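PDB 1X0U: hypothetical methylmalonyl-CoA decarboxylase alpha subunit from Sulfolobus tokodaii, which probably serves as the carboxyl transferase subunit of a larger enzyme, with the crotonase-type fold of the ClpP/crotonase clan. Local coordinates for residues A433-V444 with R465-P476; P288-V299 with G328-E336. All blocks are in the same frame, centred on the assembly; numbering follows the deposited sequence.

Interaction 1. Residues A433-V444 with R465-P476; sequences AEIAVTGPEGAV and RIAEYRKLFANP
Arg470 meets Glu434 end-on, each terminal nitrogen taking one carboxylate oxygen. NH1 reaches OE1 of Glu434 at 2.7 Å, and NH2 bonds to OE2 of the same residue at an N-H...O angle of 152°. Both oxygens are approached on their syn side, yet the carboxylate and guanidinium planes lie 41° apart, so the fork is twisted, not coplanar. Arg470 comes to it through a chain extended at chi2 and bent at chi3, and its guanidinium edge also meets CG of Pro440. OE1 of Glu434 has a second partner in the hydroxyl of Tyr410, which probably helps fix the carboxylate.

One residue earlier on helix 463-473, the Tyr469 ring lies between two groups: CB of Ala443 sits over one face, 4.2 Å from the ring centroid in a CH-pi contact, and CD2 of Phe473 lies over the opposite face, toward its rim. With CG anti to the backbone N (chi1 -174°), the ring reaches across to helix 440-447, and its OH shares a water with the backbone N of Val437, which donates to it. Val444 divides its methyls between two residues of the helix: CG1 lies 3.3 Å from CB of Tyr469, while CG2 presses on CG2 of Ile466 at 3.5 Å, tighter than usual carbon contact.

At the other end the two segments run past each other in opposite directions, joined by a weak but nearly straight bond from Ile435 N to Asn475 O (3.5 Å), and CB of Ala433 lies 4.1 Å from CB of Pro476. Ile435, Val437, Thr438 and Phe473 also pack on the second subunit. Helix 463-473 packs on helix 440-447, and the residues after it line strand 434-436, at a subunit interface of this crotonase-clan carboxyl transferase domain.

Interaction 2. Residues P288-V299 with G328-E336; sequences PYNMREIIYKIV and GIVANNPEE
Tyr289 lays one ring face over the pyrrolidine of Pro334, whose CG stands 3.8 Å from the ring centroid in a CH-pi contact. The setting is a helix packed on a beta-sheet of the crotonase-clan carboxyl transferase domain: helix 291-298 runs roughly antiparallel to strand 328-332, at 148°. Tyr289 carries its ring between its own backbone N and carbonyl carbon (chi1 55°), which brings it back over the proline, and its OH bonds to Asp368.

Met291 fills the middle, with CB 3.7 Å from CD of Pro334 and CG 3.8 Å from CB of Ala331; Leu366 of strand 363-369 touches both Met291 and Ala331. Just past the helix, Val299 CG1 meets Ile329 CD1 at 3.9 Å, the Ile295 and Ile329 CG2 methyls lying farther apart.

The polar edge is bridged by water. Arg292, whose NE is held by Glu306, keeps NH1 4.2 Å from Glu335 OE2, beyond a salt bridge, with their planes 35° apart. Asn290, the helix N-cap, accepts a weak bond from Arg292 N through OD1. One water accepts from Arg292 NH1 at 2.9 Å and lies 2.7 Å from Glu335 OE2, probably donating there.

The two interactions follow each other along the chain, interaction 2 closing before interaction 1 opens, and lie on the same side of the chain's centre. Their centres are 23 Å apart and their nearest atoms about 9 Å, without touching. Interaction 2 is the more central, about 17 Å from the chain centre against 35 Å, and covers strand 325-332 of the seven-stranded mixed sheet that runs from strand 305-307 to strand 487-488. Interaction 1 lies outward, beside the small parallel pair of strands 408-410 and 434-436, and reaches a second subunit. Arg407, which contacts Tyr289 and pairs by backbone with Glu434, touches both; Ala285, just ahead of residues 288-299, touches Glu434 and Arg470.

Interaction 1. Residues A433-V444 with R465-P476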
loop_
_atom_site.group_PDB
_atom_site.type_symbol
_atom_site.label_atom_id
_atom_site.label_comp_id
_atom_site.label_asym_id
_atom_site.label_seq_id
_atom_site.Cartn_x
_atom_site.Cartn_y
_atom_site.Cartn_z
ATOM N N ALA A 433 -42.985 -5.481 -17.047
ATOM C CA ALA A 433 -42.537 -5.328 -15.671
ATOM C C ALA A 433 -43.454 -4.441 -14.844
ATOM O O ALA A 433 -43.925 -3.408 -15.315
ATOM C CB ALA A 433 -41.127 -4.764 -15.653
ATOM N N GLU A 434 -43.730 -4.866 -13.616
ATOM C CA GLU A 434 -44.533 -4.072 -12.700
ATOM C C GLU A 434 -43.754 -3.956 -11.400
ATOM O O GLU A 434 -43.500 -4.951 -10.714
ATOM C CB GLU A 434 -45.918 -4.682 -12.438
ATOM C CG GLU A 434 -46.112 -6.128 -12.802
ATOM C CD GLU A 434 -47.582 -6.533 -12.719
ATOM O OE1 GLU A 434 -48.173 -6.437 -11.618
ATOM O OE2 GLU A 434 -48.149 -6.937 -13.760
ATOM N N ILE A 435 -43.360 -2.730 -11.087
ATOM C CA ILE A 435 -42.586 -2.441 -9.888
ATOM C C ILE A 435 -43.543 -1.823 -8.876
ATOM O O ILE A 435 -44.184 -0.812 -9.153
ATOM C CB ILE A 435 -41.439 -1.468 -10.233
ATOM C CG1 ILE A 435 -40.579 -2.085 -11.336
ATOM C CG2 ILE A 435 -40.595 -1.168 -8.998
ATOM C CD1 ILE A 435 -39.616 -1.128 -11.995
ATOM N N ALA A 436 -43.663 -2.446 -7.709
ATOM C CA ALA A 436 -44.572 -1.934 -6.705
ATOM C C ALA A 436 -44.014 -2.037 -5.306
ATOM O O ALA A 436 -43.329 -3.002 -4.972
ATOM C CB ALA A 436 -45.906 -2.665 -6.789
ATOM N N VAL A 437 -44.328 -1.027 -4.499
ATOM C CA VAL A 437 -43.886 -0.942 -3.115
ATOM C C VAL A 437 -44.335 -2.207 -2.399
ATOM O O VAL A 437 -43.704 -2.646 -1.441
ATOM C CB VAL A 437 -44.477 0.323 -2.427
ATOM C CG1 VAL A 437 -45.990 0.187 -2.266
ATOM C CG2 VAL A 437 -43.825 0.544 -1.109
ATOM N N THR A 438 -45.432 -2.779 -2.890
ATOM C CA THR A 438 -46.008 -4.025 -2.375
ATOM C C THR A 438 -46.963 -4.538 -3.454
ATOM O O THR A 438 -47.235 -3.838 -4.435
ATOM C CB THR A 438 -46.856 -3.825 -1.090
ATOM O OG1 THR A 438 -46.159 -2.983 -0.163
ATOM C CG2 THR A 438 -47.128 -5.182 -0.427
ATOM N N GLY A 439 -47.474 -5.753 -3.275
ATOM C CA GLY A 439 -48.418 -6.281 -4.244
ATOM C C GLY A 439 -49.550 -5.273 -4.297
ATOM O O GLY A 439 -49.993 -4.800 -3.248
ATOM N N PRO A 440 -50.034 -4.911 -5.496
ATOM C CA PRO A 440 -51.125 -3.936 -5.630
ATOM C C PRO A 440 -52.298 -4.109 -4.670
ATOM O O PRO A 440 -52.699 -3.146 -4.004
ATOM C CB PRO A 440 -51.537 -4.061 -7.104
ATOM C CG PRO A 440 -50.998 -5.407 -7.529
ATOM C CD PRO A 440 -49.683 -5.483 -6.807
ATOM N N GLU A 441 -52.846 -5.320 -4.591
ATOM C CA GLU A 441 -53.974 -5.570 -3.701
ATOM C C GLU A 441 -53.647 -5.083 -2.299
ATOM O O GLU A 441 -54.452 -4.390 -1.671
ATOM C CB GLU A 441 -54.314 -7.059 -3.632
ATOM C CG GLU A 441 -55.629 -7.325 -2.899
ATOM C CD GLU A 441 -55.862 -8.794 -2.593
ATOM O OE1 GLU A 441 -55.514 -9.641 -3.444
ATOM O OE2 GLU A 441 -56.406 -9.098 -1.505
ATOM N N GLY A 442 -52.464 -5.455 -1.816
ATOM C CA GLY A 442 -52.045 -5.046 -0.492
ATOM C C GLY A 442 -51.913 -3.539 -0.369
ATOM O O GLY A 442 -52.284 -2.962 0.651
ATOM N N ALA A 443 -51.385 -2.911 -1.417
ATOM C CA ALA A 443 -51.189 -1.467 -1.451
ATOM C C ALA A 443 -52.522 -0.718 -1.380
ATOM O O ALA A 443 -52.688 0.199 -0.571
ATOM C CB ALA A 443 -50.437 -1.081 -2.716
ATOM N N VAL A 444 -53.470 -1.111 -2.224
ATOM C CA VAL A 444 -54.773 -0.461 -2.229
ATOM C C VAL A 444 -55.585 -0.868 -1.005
ATOM O O VAL A 444 -56.497 -0.156 -0.593
ATOM C CB VAL A 444 -55.570 -0.810 -3.499
ATOM C CG1 VAL A 444 -54.810 -0.344 -4.726
ATOM C CG2 VAL A 444 -55.823 -2.301 -3.558
ATOM N N ARG A 465 -60.162 -0.325 -7.220
ATOM C CA ARG A 465 -58.992 0.387 -6.726
ATOM C C ARG A 465 -57.729 -0.338 -7.179
ATOM O O ARG A 465 -56.812 0.289 -7.706
ATOM C CB ARG A 465 -59.010 0.491 -5.198
ATOM C CG ARG A 465 -59.983 1.523 -4.640
ATOM C CD ARG A 465 -59.936 2.825 -5.436
ATOM N NE ARG A 465 -60.486 3.962 -4.698
ATOM C CZ ARG A 465 -60.685 5.170 -5.220
ATOM N NH1 ARG A 465 -61.183 6.145 -4.471
ATOM N NH2 ARG A 465 -60.399 5.403 -6.496
ATOM N N ILE A 466 -57.683 -1.656 -6.982
ATOM C CA ILE A 466 -56.506 -2.415 -7.393
ATOM C C ILE A 466 -56.392 -2.252 -8.906
ATOM O O ILE A 466 -55.294 -2.154 -9.464
ATOM C CB ILE A 466 -56.603 -3.937 -6.999
ATOM C CG1 ILE A 466 -56.990 -4.797 -8.204
ATOM C CG2 ILE A 466 -57.616 -4.134 -5.897
ATOM C CD1 ILE A 466 -55.809 -5.229 -9.049
ATOM N N ALA A 467 -57.548 -2.198 -9.557
ATOM C CA ALA A 467 -57.618 -2.033 -11.002
ATOM C C ALA A 467 -57.025 -0.691 -11.402
ATOM O O ALA A 467 -56.320 -0.591 -12.407
ATOM C CB ALA A 467 -59.070 -2.119 -11.464
ATOM N N GLU A 468 -57.308 0.340 -10.609
ATOM C CA GLU A 468 -56.800 1.680 -10.895
ATOM C C GLU A 468 -55.331 1.854 -10.499
ATOM O O GLU A 468 -54.569 2.530 -11.190
ATOM C CB GLU A 468 -57.670 2.736 -10.202
ATOM C CG GLU A 468 -57.477 2.851 -8.697
ATOM C CD GLU A 468 -58.349 3.938 -8.076
ATOM O OE1 GLU A 468 -58.102 4.303 -6.906
ATOM O OE2 GLU A 468 -59.282 4.426 -8.753
ATOM N N TYR A 469 -54.938 1.240 -9.389
ATOM C CA TYR A 469 -53.562 1.322 -8.928
ATOM C C TYR A 469 -52.634 0.677 -9.954
ATOM O O TYR A 469 -51.525 1.154 -10.190
ATOM C CB TYR A 469 -53.409 0.603 -7.588
ATOM C CG TYR A 469 -52.045 0.764 -6.956
ATOM C CD1 TYR A 469 -51.736 1.898 -6.208
ATOM C CD2 TYR A 469 -51.056 -0.205 -7.123
ATOM C CE1 TYR A 469 -50.475 2.064 -5.637
ATOM C CE2 TYR A 469 -49.790 -0.049 -6.560
ATOM C CZ TYR A 469 -49.509 1.092 -5.819
ATOM O OH TYR A 469 -48.264 1.269 -5.272
ATOM N N ARG A 470 -53.095 -0.398 -10.584
ATOM C CA ARG A 470 -52.271 -1.102 -11.563
ATOM C C ARG A 470 -51.912 -0.348 -12.840
ATOM O O ARG A 470 -50.769 -0.407 -13.285
ATOM C CB ARG A 470 -52.909 -2.446 -11.923
ATOM C CG ARG A 470 -52.869 -3.464 -10.794
ATOM C CD ARG A 470 -53.370 -4.821 -11.247
ATOM N NE ARG A 470 -52.583 -5.349 -12.357
ATOM C CZ ARG A 470 -51.378 -5.901 -12.243
ATOM N NH1 ARG A 470 -50.799 -6.014 -11.057
ATOM N NH2 ARG A 470 -50.750 -6.334 -13.328
ATOM N N LYS A 471 -52.858 0.355 -13.452
ATOM C CA LYS A 471 -52.488 1.075 -14.668
ATOM C C LYS A 471 -51.689 2.307 -14.272
ATOM O O LYS A 471 -50.932 2.856 -15.068
ATOM C CB LYS A 471 -53.711 1.486 -15.486
ATOM C CG LYS A 471 -54.613 2.506 -14.830
ATOM C CD LYS A 471 -55.647 1.838 -13.938
ATOM C CE LYS A 471 -56.958 2.638 -13.914
ATOM N NZ LYS A 471 -56.772 4.028 -13.409
ATOM N N LEU A 472 -51.848 2.717 -13.022
ATOM C CA LEU A 472 -51.140 3.871 -12.482
ATOM C C LEU A 472 -49.676 3.523 -12.163
ATOM O O LEU A 472 -48.762 4.269 -12.520
ATOM C CB LEU A 472 -51.849 4.351 -11.207
ATOM C CG LEU A 472 -52.002 5.855 -10.968
ATOM C CD1 LEU A 472 -52.870 6.462 -12.066
ATOM C CD2 LEU A 472 -52.639 6.092 -9.606
ATOM N N PHE A 473 -49.456 2.379 -11.508
ATOM C CA PHE A 473 -48.102 1.970 -11.120
ATOM C C PHE A 473 -47.656 0.544 -11.479
ATOM O O PHE A 473 -46.463 0.250 -11.468
ATOM C CB PHE A 473 -47.941 2.169 -9.614
ATOM C CG PHE A 473 -48.382 3.519 -9.133
ATOM C CD1 PHE A 473 -47.670 4.661 -9.474
ATOM C CD2 PHE A 473 -49.526 3.649 -8.355
ATOM C CE1 PHE A 473 -48.092 5.914 -9.044
ATOM C CE2 PHE A 473 -49.956 4.899 -7.920
ATOM C CZ PHE A 473 -49.241 6.032 -8.265
ATOM N N ALA A 474 -48.593 -0.353 -11.769
ATOM C CA ALA A 474 -48.211 -1.718 -12.123
ATOM C C ALA A 474 -47.615 -1.689 -13.523
ATOM O O ALA A 474 -48.141 -2.303 -14.449
ATOM C CB ALA A 474 -49.421 -2.648 -12.084
ATOM N N ASN A 475 -46.513 -0.958 -13.654
ATOM C CA ASN A 475 -45.813 -0.796 -14.919
ATOM C C ASN A 475 -44.368 -0.408 -14.608
ATOM O O ASN A 475 -43.992 -0.279 -13.444
ATOM C CB ASN A 475 -46.486 0.306 -15.731
ATOM C CG ASN A 475 -46.636 1.589 -14.942
ATOM O OD1 ASN A 475 -45.649 2.241 -14.595
ATOM N ND2 ASN A 475 -47.875 1.953 -14.640
ATOM N N PRO A 476 -43.539 -0.221 -15.644
ATOM C CA PRO A 476 -42.150 0.149 -15.373
ATOM C C PRO A 476 -41.852 1.608 -15.676
ATOM O O PRO A 476 -40.751 2.084 -15.420
ATOM C CB PRO A 476 -41.384 -0.768 -16.302
ATOM C CG PRO A 476 -42.240 -0.671 -17.549
ATOM C CD PRO A 476 -43.668 -0.773 -17.006
HETATM O O HOH W 1 -45.674 1.034 -5.836
#

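Interaction 2. Residues P288-V299 with G328-E336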
loop_
_atom_site.group_PDB
_atom_site.type_symbol
_atom_site.label_atom_id
_atom_site.label_comp_id
_atom_site.label_asym_id
_atom_site.label_seq_id
_atom_site.Cartn_x
_atom_site.Cartn_y
_atom_site.Cartn_z
ATOM N N PRO A 288 -47.743 -18.596 -13.933
ATOM C CA PRO A 288 -46.366 -19.065 -14.118
ATOM C C PRO A 288 -45.973 -19.348 -15.562
ATOM O O PRO A 288 -46.818 -19.520 -16.434
ATOM C CB PRO A 288 -46.326 -20.320 -13.259
ATOM C CG PRO A 288 -47.683 -20.900 -13.515
ATOM C CD PRO A 288 -48.580 -19.674 -13.374
ATOM N N TYR A 289 -44.672 -19.380 -15.804
ATOM C CA TYR A 289 -44.139 -19.668 -17.130
ATOM C C TYR A 289 -42.746 -20.204 -16.894
ATOM O O TYR A 289 -42.333 -20.341 -15.749
ATOM C CB TYR A 289 -44.067 -18.404 -17.997
ATOM C CG TYR A 289 -43.288 -17.289 -17.353
ATOM C CD1 TYR A 289 -43.913 -16.386 -16.493
ATOM C CD2 TYR A 289 -41.912 -17.156 -17.567
ATOM C CE1 TYR A 289 -43.195 -15.376 -15.859
ATOM C CE2 TYR A 289 -41.182 -16.150 -16.934
ATOM C CZ TYR A 289 -41.828 -15.266 -16.080
ATOM O OH TYR A 289 -41.107 -14.283 -15.425
ATOM N N ASN A 290 -42.013 -20.479 -17.966
ATOM C CA ASN A 290 -40.672 -21.027 -17.835
ATOM C C ASN A 290 -39.566 -19.973 -17.896
ATOM O O ASN A 290 -39.156 -19.564 -18.986
ATOM C CB ASN A 290 -40.440 -22.078 -18.926
ATOM C CG ASN A 290 -39.172 -22.863 -18.712
ATOM O OD1 ASN A 290 -38.563 -22.798 -17.643
ATOM N ND2 ASN A 290 -38.770 -23.623 -19.718
ATOM N N MET A 291 -39.083 -19.544 -16.730
ATOM C CA MET A 291 -38.017 -18.538 -16.659
ATOM C C MET A 291 -36.730 -19.055 -17.302
ATOM O O MET A 291 -35.938 -18.282 -17.857
ATOM C CB MET A 291 -37.749 -18.142 -15.197
ATOM C CG MET A 291 -36.576 -17.162 -14.986
ATOM S SD MET A 291 -36.773 -15.514 -15.746
ATOM C CE MET A 291 -35.477 -15.543 -16.943
ATOM N N ARG A 292 -36.528 -20.367 -17.241
ATOM C CA ARG A 292 -35.331 -20.959 -17.824
ATOM C C ARG A 292 -35.325 -20.769 -19.331
ATOM O O ARG A 292 -34.270 -20.740 -19.956
ATOM C CB ARG A 292 -35.252 -22.458 -17.519
ATOM C CG ARG A 292 -35.066 -22.802 -16.060
ATOM C CD ARG A 292 -34.621 -24.260 -15.898
ATOM N NE ARG A 292 -34.324 -24.569 -14.504
ATOM C CZ ARG A 292 -35.250 -24.714 -13.565
ATOM N NH1 ARG A 292 -36.533 -24.591 -13.879
ATOM N NH2 ARG A 292 -34.893 -24.959 -12.311
ATOM N N GLU A 293 -36.508 -20.647 -19.921
ATOM C CA GLU A 293 -36.591 -20.481 -21.361
ATOM C C GLU A 293 -36.078 -19.114 -21.743
ATOM O O GLU A 293 -35.496 -18.931 -22.809
ATOM C CB GLU A 293 -38.030 -20.672 -21.854
ATOM C CG GLU A 293 -38.154 -20.562 -23.357
ATOM C CD GLU A 293 -37.226 -21.518 -24.079
ATOM O OE1 GLU A 293 -36.718 -21.147 -25.159
ATOM O OE2 GLU A 293 -37.008 -22.645 -23.576
ATOM N N ILE A 294 -36.281 -18.147 -20.859
ATOM C CA ILE A 294 -35.802 -16.803 -21.111
ATOM C C ILE A 294 -34.277 -16.790 -21.026
ATOM O O ILE A 294 -33.615 -16.147 -21.846
ATOM C CB ILE A 294 -36.396 -15.797 -20.106
ATOM C CG1 ILE A 294 -37.922 -15.754 -20.263
ATOM C CG2 ILE A 294 -35.796 -14.424 -20.338
ATOM C CD1 ILE A 294 -38.623 -14.770 -19.331
ATOM N N ILE A 295 -33.709 -17.507 -20.054
ATOM C CA ILE A 295 -32.254 -17.522 -19.957
ATOM C C ILE A 295 -31.647 -18.187 -21.198
ATOM O O ILE A 295 -30.733 -17.627 -21.799
ATOM C CB ILE A 295 -31.713 -18.247 -18.663
ATOM C CG1 ILE A 295 -32.002 -19.739 -18.725
ATOM C CG2 ILE A 295 -32.352 -17.668 -17.400
ATOM C CD1 ILE A 295 -31.590 -20.492 -17.459
ATOM N N TYR A 296 -32.156 -19.357 -21.602
ATOM C CA TYR A 296 -31.592 -20.033 -22.778
ATOM C C TYR A 296 -31.621 -19.108 -23.988
ATOM O O TYR A 296 -30.699 -19.112 -24.805
ATOM C CB TYR A 296 -32.352 -21.326 -23.136
ATOM C CG TYR A 296 -32.526 -22.316 -22.003
ATOM C CD1 TYR A 296 -31.528 -22.497 -21.044
ATOM C CD2 TYR A 296 -33.693 -23.072 -21.888
ATOM C CE1 TYR A 296 -31.688 -23.403 -19.996
ATOM C CE2 TYR A 296 -33.864 -23.984 -20.844
ATOM C CZ TYR A 296 -32.857 -24.141 -19.903
ATOM O OH TYR A 296 -33.017 -25.029 -18.863
ATOM N N LYS A 297 -32.688 -18.326 -24.103
ATOM C CA LYS A 297 -32.833 -17.400 -25.219
ATOM C C LYS A 297 -31.815 -16.271 -25.165
ATOM O O LYS A 297 -31.419 -15.748 -26.197
ATOM C CB LYS A 297 -34.238 -16.781 -25.234
ATOM C CG LYS A 297 -35.185 -17.289 -26.329
ATOM C CD LYS A 297 -36.198 -18.293 -25.786
ATOM C CE LYS A 297 -37.469 -18.343 -26.645
ATOM N NZ LYS A 297 -37.194 -18.585 -28.097
ATOM N N ILE A 298 -31.389 -15.888 -23.966
ATOM C CA ILE A 298 -30.437 -14.790 -23.852
ATOM C C ILE A 298 -28.977 -15.163 -24.014
ATOM O O ILE A 298 -28.218 -14.442 -24.656
ATOM C CB ILE A 298 -30.567 -14.055 -22.499
ATOM C CG1 ILE A 298 -31.957 -13.437 -22.364
ATOM C CG2 ILE A 298 -29.497 -12.956 -22.404
ATOM C CD1 ILE A 298 -32.291 -12.975 -20.969
ATOM N N VAL A 299 -28.585 -16.298 -23.445
ATOM C CA VAL A 299 -27.184 -16.712 -23.463
ATOM C C VAL A 299 -26.685 -17.462 -24.686
ATOM O O VAL A 299 -27.466 -18.001 -25.463
ATOM C CB VAL A 299 -26.879 -17.548 -22.221
ATOM C CG1 VAL A 299 -27.294 -16.768 -20.986
ATOM C CG2 VAL A 299 -27.637 -18.877 -22.282
ATOM N N GLY A 328 -22.896 -14.792 -14.285
ATOM C CA GLY A 328 -23.592 -15.582 -13.299
ATOM C C GLY A 328 -24.994 -15.028 -13.411
ATOM O O GLY A 328 -25.176 -13.832 -13.624
ATOM N N ILE A 329 -25.995 -15.877 -13.282
ATOM C CA ILE A 329 -27.354 -15.405 -13.402
ATOM C C ILE A 329 -28.177 -15.760 -12.191
ATOM O O ILE A 329 -28.058 -16.856 -11.652
ATOM C CB ILE A 329 -28.005 -15.974 -14.679
ATOM C CG1 ILE A 329 -27.385 -15.281 -15.892
ATOM C CG2 ILE A 329 -29.522 -15.772 -14.651
ATOM C CD1 ILE A 329 -27.819 -15.828 -17.203
ATOM N N VAL A 330 -28.981 -14.799 -11.744
ATOM C CA VAL A 330 -29.867 -14.992 -10.611
ATOM C C VAL A 330 -31.229 -14.619 -11.176
ATOM O O VAL A 330 -31.439 -13.481 -11.619
ATOM C CB VAL A 330 -29.511 -14.056 -9.444
ATOM C CG1 VAL A 330 -30.425 -14.323 -8.255
ATOM C CG2 VAL A 330 -28.069 -14.264 -9.052
ATOM N N ALA A 331 -32.155 -15.573 -11.175
ATOM C CA ALA A 331 -33.471 -15.317 -11.744
ATOM C C ALA A 331 -34.583 -16.015 -10.981
ATOM O O ALA A 331 -34.502 -17.212 -10.733
ATOM C CB ALA A 331 -33.474 -15.757 -13.207
ATOM N N ASN A 332 -35.616 -15.265 -10.611
ATOM C CA ASN A 332 -36.743 -15.826 -9.876
ATOM C C ASN A 332 -37.487 -16.829 -10.748
ATOM O O ASN A 332 -37.630 -16.633 -11.956
ATOM C CB ASN A 332 -37.684 -14.717 -9.428
ATOM C CG ASN A 332 -36.966 -13.639 -8.640
ATOM O OD1 ASN A 332 -36.453 -13.887 -7.543
ATOM N ND2 ASN A 332 -36.905 -12.443 -9.203
ATOM N N ASN A 333 -37.940 -17.915 -10.133
ATOM C CA ASN A 333 -38.641 -18.968 -10.860
ATOM C C ASN A 333 -40.115 -18.937 -10.501
ATOM O O ASN A 333 -40.494 -19.261 -9.378
ATOM C CB ASN A 333 -38.042 -20.337 -10.508
ATOM C CG ASN A 333 -38.640 -21.473 -11.328
ATOM O OD1 ASN A 333 -38.311 -22.646 -11.123
ATOM N ND2 ASN A 333 -39.513 -21.133 -12.258
ATOM N N PRO A 334 -40.966 -18.533 -11.455
ATOM C CA PRO A 334 -42.420 -18.443 -11.270
ATOM C C PRO A 334 -43.056 -19.803 -10.974
ATOM O O PRO A 334 -44.052 -19.898 -10.260
ATOM C CB PRO A 334 -42.908 -17.878 -12.607
ATOM C CG PRO A 334 -41.716 -17.160 -13.164
ATOM C CD PRO A 334 -40.582 -18.091 -12.805
ATOM N N GLU A 335 -42.461 -20.848 -11.530
ATOM C CA GLU A 335 -42.955 -22.210 -11.370
ATOM C C GLU A 335 -42.859 -22.810 -9.961
ATOM O O GLU A 335 -43.457 -23.844 -9.696
ATOM C CB GLU A 335 -42.244 -23.111 -12.371
ATOM C CG GLU A 335 -42.579 -22.770 -13.804
ATOM C CD GLU A 335 -41.712 -23.504 -14.807
ATOM O OE1 GLU A 335 -42.096 -23.520 -15.995
ATOM O OE2 GLU A 335 -40.653 -24.052 -14.412
ATOM N N GLU A 336 -42.126 -22.164 -9.057
ATOM C CA GLU A 336 -42.004 -22.669 -7.686
ATOM C C GLU A 336 -42.255 -21.521 -6.719
ATOM O O GLU A 336 -41.576 -20.507 -6.788
ATOM C CB GLU A 336 -40.607 -23.275 -7.460
ATOM C CG GLU A 336 -40.378 -23.892 -6.084
ATOM C CD GLU A 336 -41.334 -25.040 -5.763
ATOM O OE1 GLU A 336 -41.799 -25.717 -6.711
ATOM O OE2 GLU A 336 -41.609 -25.274 -4.560
HETATM O O HOH W 2 -38.753 -21.562 -14.842
HETATM O O HOH W 3 -38.326 -24.945 -15.910
HETATM O O HOH W 4 -39.044 -25.057 -12.543
#